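Local coordinates for protein kallistatin (Homo sapiens, PDB 6F4V) that inhibits the serine protease tissue kallikrein as a serpin, forming a stable equimolar complex once the enzyme cleaves its reactive site, at residues M200-Q204 / E205-Y209. Residues are numbered along the deposited sequence; the frame is centred on the assembly and turned at random.
Sequences MLQDQ and EHHWY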
ATOM      1  N   MET A 200      20.145 -10.366   9.433  1.00 29.25           N
ATOM      2  CA  MET A 200      20.559 -11.225   8.334  1.00 29.87           C
ATOM      3  C   MET A 200      21.826 -10.664   7.760  1.00 29.90           C
ATOM      4  O   MET A 200      22.055  -9.453   7.831  1.00 30.23           O
ATOM      5  CB  MET A 200      19.470 -11.297   7.233  1.00 28.87           C
ATOM      6  CG  MET A 200      18.113 -11.560   7.820  1.00 28.72           C
ATOM      7  SD  MET A 200      16.829 -11.826   6.625  1.00 29.07           S
ATOM      8  CE  MET A 200      16.720 -10.153   5.933  1.00 28.55           C
ATOM      9  N   LEU A 201      22.637 -11.531   7.172  1.00 31.37           N
ATOM     10  CA  LEU A 201      23.916 -11.129   6.584  1.00 32.44           C
ATOM     11  C   LEU A 201      24.180 -11.887   5.281  1.00 32.74           C
ATOM     12  O   LEU A 201      24.055 -13.100   5.235  1.00 33.83           O
ATOM     13  CB  LEU A 201      25.049 -11.403   7.575  1.00 34.47           C
ATOM     14  CG  LEU A 201      26.483 -11.213   7.060  1.00 35.02           C
ATOM     15  CD1 LEU A 201      26.690  -9.776   6.637  1.00 35.20           C
ATOM     16  CD2 LEU A 201      27.489 -11.634   8.127  1.00 36.70           C
ATOM     17  N   GLN A 202      24.512 -11.156   4.223  1.00 33.63           N
ATOM     18  CA  GLN A 202      25.105 -11.721   3.027  1.00 34.88           C
ATOM     19  C   GLN A 202      26.249 -10.824   2.614  1.00 35.75           C
ATOM     20  O   GLN A 202      26.164  -9.625   2.764  1.00 34.77           O
ATOM     21  CB  GLN A 202      24.107 -11.939   1.866  1.00 35.44           C
ATOM     22  CG  GLN A 202      23.380 -10.733   1.343  1.00 35.30           C
ATOM     23  CD  GLN A 202      22.495 -11.068   0.171  1.00 36.12           C
ATOM     24  OE1 GLN A 202      22.981 -11.251  -0.945  1.00 37.86           O
ATOM     25  NE2 GLN A 202      21.186 -11.139   0.406  1.00 35.41           N
ATOM     26  N   ASP A 203      27.335 -11.431   2.129  1.00 37.37           N
ATOM     27  CA  ASP A 203      28.524 -10.680   1.713  1.00 38.40           C
ATOM     28  C   ASP A 203      29.244 -11.193   0.453  1.00 39.82           C
ATOM     29  O   ASP A 203      30.318 -10.682   0.118  1.00 41.35           O
ATOM     30  CB  ASP A 203      29.487 -10.567   2.877  1.00 39.09           C
ATOM     31  CG  ASP A 203      29.945 -11.931   3.407  1.00 40.21           C
ATOM     32  OD1 ASP A 203      29.692 -12.970   2.770  1.00 40.72           O
ATOM     33  OD2 ASP A 203      30.535 -11.962   4.492  1.00 42.10           O
ATOM     34  N   GLN A 204      28.656 -12.140  -0.267  1.00 41.03           N
ATOM     35  CA  GLN A 204      29.302 -12.676  -1.474  1.00 43.60           C
ATOM     36  C   GLN A 204      28.704 -12.143  -2.762  1.00 43.39           C
ATOM     37  O   GLN A 204      29.297 -12.322  -3.831  1.00 44.62           O
ATOM     38  CB  GLN A 204      29.286 -14.219  -1.470  1.00 45.84           C
ATOM     39  CG  GLN A 204      29.713 -14.895  -0.159  1.00 48.19           C
ATOM     40  CD  GLN A 204      31.167 -14.679   0.241  0.60 49.18           C
ATOM     41  OE1 GLN A 204      31.891 -15.640   0.460  0.69 53.00           O
ATOM     42  NE2 GLN A 204      31.589 -13.429   0.370  0.50 49.92           N
ATOM     43  N   GLU A 205      27.553 -11.468  -2.678  1.00 41.55           N
ATOM     44  CA  GLU A 205      26.817 -11.083  -3.872  1.00 40.65           C
ATOM     45  C   GLU A 205      27.091  -9.638  -4.261  1.00 37.29           C
ATOM     46  O   GLU A 205      27.441  -8.827  -3.417  1.00 35.60           O
ATOM     47  CB  GLU A 205      25.326 -11.231  -3.632  1.00 43.60           C
ATOM     48  CG  GLU A 205      24.889 -12.630  -3.263  1.00 46.72           C
ATOM     49  CD  GLU A 205      25.131 -13.606  -4.388  1.00 49.53           C
ATOM     50  OE1 GLU A 205      24.608 -13.368  -5.500  1.00 53.34           O
ATOM     51  OE2 GLU A 205      25.855 -14.593  -4.156  1.00 55.21           O
ATOM     52  N   HIS A 206      26.939  -9.346  -5.550  1.00 35.71           N
ATOM     53  CA  HIS A 206      26.849  -7.959  -6.019  1.00 35.49           C
ATOM     54  C   HIS A 206      25.428  -7.486  -5.777  1.00 32.17           C
ATOM     55  O   HIS A 206      24.498  -8.264  -5.909  1.00 31.18           O
ATOM     56  CB  HIS A 206      27.179  -7.838  -7.497  1.00 36.43           C
ATOM     57  CG  HIS A 206      28.650  -7.831  -7.794  1.00 40.69           C
ATOM     58  ND1 HIS A 206      29.524  -8.745  -7.248  1.00 42.75           N
ATOM     59  CD2 HIS A 206      29.400  -7.015  -8.578  1.00 41.99           C
ATOM     60  CE1 HIS A 206      30.752  -8.484  -7.668  1.00 43.46           C
ATOM     61  NE2 HIS A 206      30.703  -7.443  -8.481  1.00 43.64           N
ATOM     62  N   HIS A 207      25.285  -6.211  -5.436  1.00 31.40           N
ATOM     63  CA  HIS A 207      23.984  -5.575  -5.258  1.00 30.00           C
ATOM     64  C   HIS A 207      23.951  -4.213  -5.929  1.00 29.86           C
ATOM     65  O   HIS A 207      25.008  -3.623  -6.181  1.00 29.14           O
ATOM     66  CB  HIS A 207      23.731  -5.409  -3.758  1.00 29.83           C
ATOM     67  CG  HIS A 207      23.255  -6.654  -3.100  1.00 30.45           C
ATOM     68  ND1 HIS A 207      21.935  -7.048  -3.133  1.00 31.80           N
ATOM     69  CD2 HIS A 207      23.929  -7.620  -2.431  1.00 30.98           C
ATOM     70  CE1 HIS A 207      21.812  -8.193  -2.490  1.00 31.73           C
ATOM     71  NE2 HIS A 207      23.005  -8.558  -2.049  1.00 32.78           N
ATOM     72  N   TRP A 208      22.731  -3.719  -6.197  1.00 29.37           N
ATOM     73  CA  TRP A 208      22.510  -2.408  -6.782  1.00 28.99           C
ATOM     74  C   TRP A 208      22.347  -1.453  -5.625  1.00 28.63           C
ATOM     75  O   TRP A 208      21.333  -1.532  -4.901  1.00 26.68           O
ATOM     76  CB  TRP A 208      21.249  -2.416  -7.642  1.00 30.89           C
ATOM     77  CG  TRP A 208      21.371  -3.229  -8.847  1.00 31.96           C
ATOM     78  CD1 TRP A 208      20.974  -4.528  -9.023  1.00 33.62           C
ATOM     79  CD2 TRP A 208      21.917  -2.802 -10.083  1.00 34.12           C
ATOM     80  NE1 TRP A 208      21.243  -4.931 -10.313  1.00 34.59           N
ATOM     81  CE2 TRP A 208      21.822  -3.887 -10.984  1.00 36.02           C
ATOM     82  CE3 TRP A 208      22.476  -1.601 -10.524  1.00 35.60           C
ATOM     83  CZ2 TRP A 208      22.289  -3.806 -12.311  1.00 38.24           C
ATOM     84  CZ3 TRP A 208      22.927  -1.523 -11.851  1.00 37.56           C
ATOM     85  CH2 TRP A 208      22.813  -2.605 -12.719  1.00 37.21           C
ATOM     86  N   TYR A 209      23.348  -0.603  -5.390  1.00 27.16           N
ATOM     87  CA  TYR A 209      23.265   0.386  -4.311  1.00 27.93           C
ATOM     88  C   TYR A 209      24.099   1.625  -4.594  1.00 28.30           C
ATOM     89  O   TYR A 209      25.014   1.600  -5.413  1.00 27.10           O
ATOM     90  CB  TYR A 209      23.652  -0.218  -2.941  1.00 28.11           C
ATOM     91  CG  TYR A 209      25.121  -0.616  -2.834  1.00 29.87           C
ATOM     92  CD1 TYR A 209      25.592  -1.772  -3.453  1.00 30.29           C
ATOM     93  CD2 TYR A 209      26.030   0.172  -2.119  1.00 30.42           C
ATOM     94  CE1 TYR A 209      26.928  -2.136  -3.363  1.00 31.17           C
ATOM     95  CE2 TYR A 209      27.370  -0.175  -2.029  1.00 31.00           C
ATOM     96  CZ  TYR A 209      27.810  -1.338  -2.660  1.00 31.93           C
ATOM     97  OH  TYR A 209      29.121  -1.709  -2.560  1.00 34.64           O
TER
HETATM   98  O   HOH W   1      29.749 -11.125  -6.241  1.00 53.58           O
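Q202 and H207 meet across the bend where the serpin chain leaves strand 193-202 of sheet C (s3C) and enters strand 206-211, the first strand of sheet B (s1B). The contact is local, between side chains five residues apart.

Direct hydrogen bonding comes first. H207 NE2 donates to Q202 OE1 at 2.9 Å, with an N-H...O angle of 156°. The oxygen lies at the edge of the imidazole, near the ring plane. The donor, however, stands above the carbonyl plane of Q202, not on a lone pair; amide and ring planes are 71° apart. Q202 CG sits between the backbone N and the carbonyl carbon (chi1 59°), and the chain then runs out extended to carry the amide to the ring. The amide nitrogen, Q202 NE2, is held by K175 O. Without the amide, as with an alanine here, H207 NE2 would probably lose this acceptor and K175 O its amide donor.

Packing is lighter. E205 CG lies 3.3 Å from Q202 OE1, beside the same oxygen.

At the turn itself, Q204 NE2 bends back to D203 O in a 3.0 Å hydrogen bond. D203 OD1 forms a salt bridge with R181.

A water bridges the two segments. It donates to Q204 O at 2.7 Å and lies 2.6 Å from H206 ND1, in the plane of that ring.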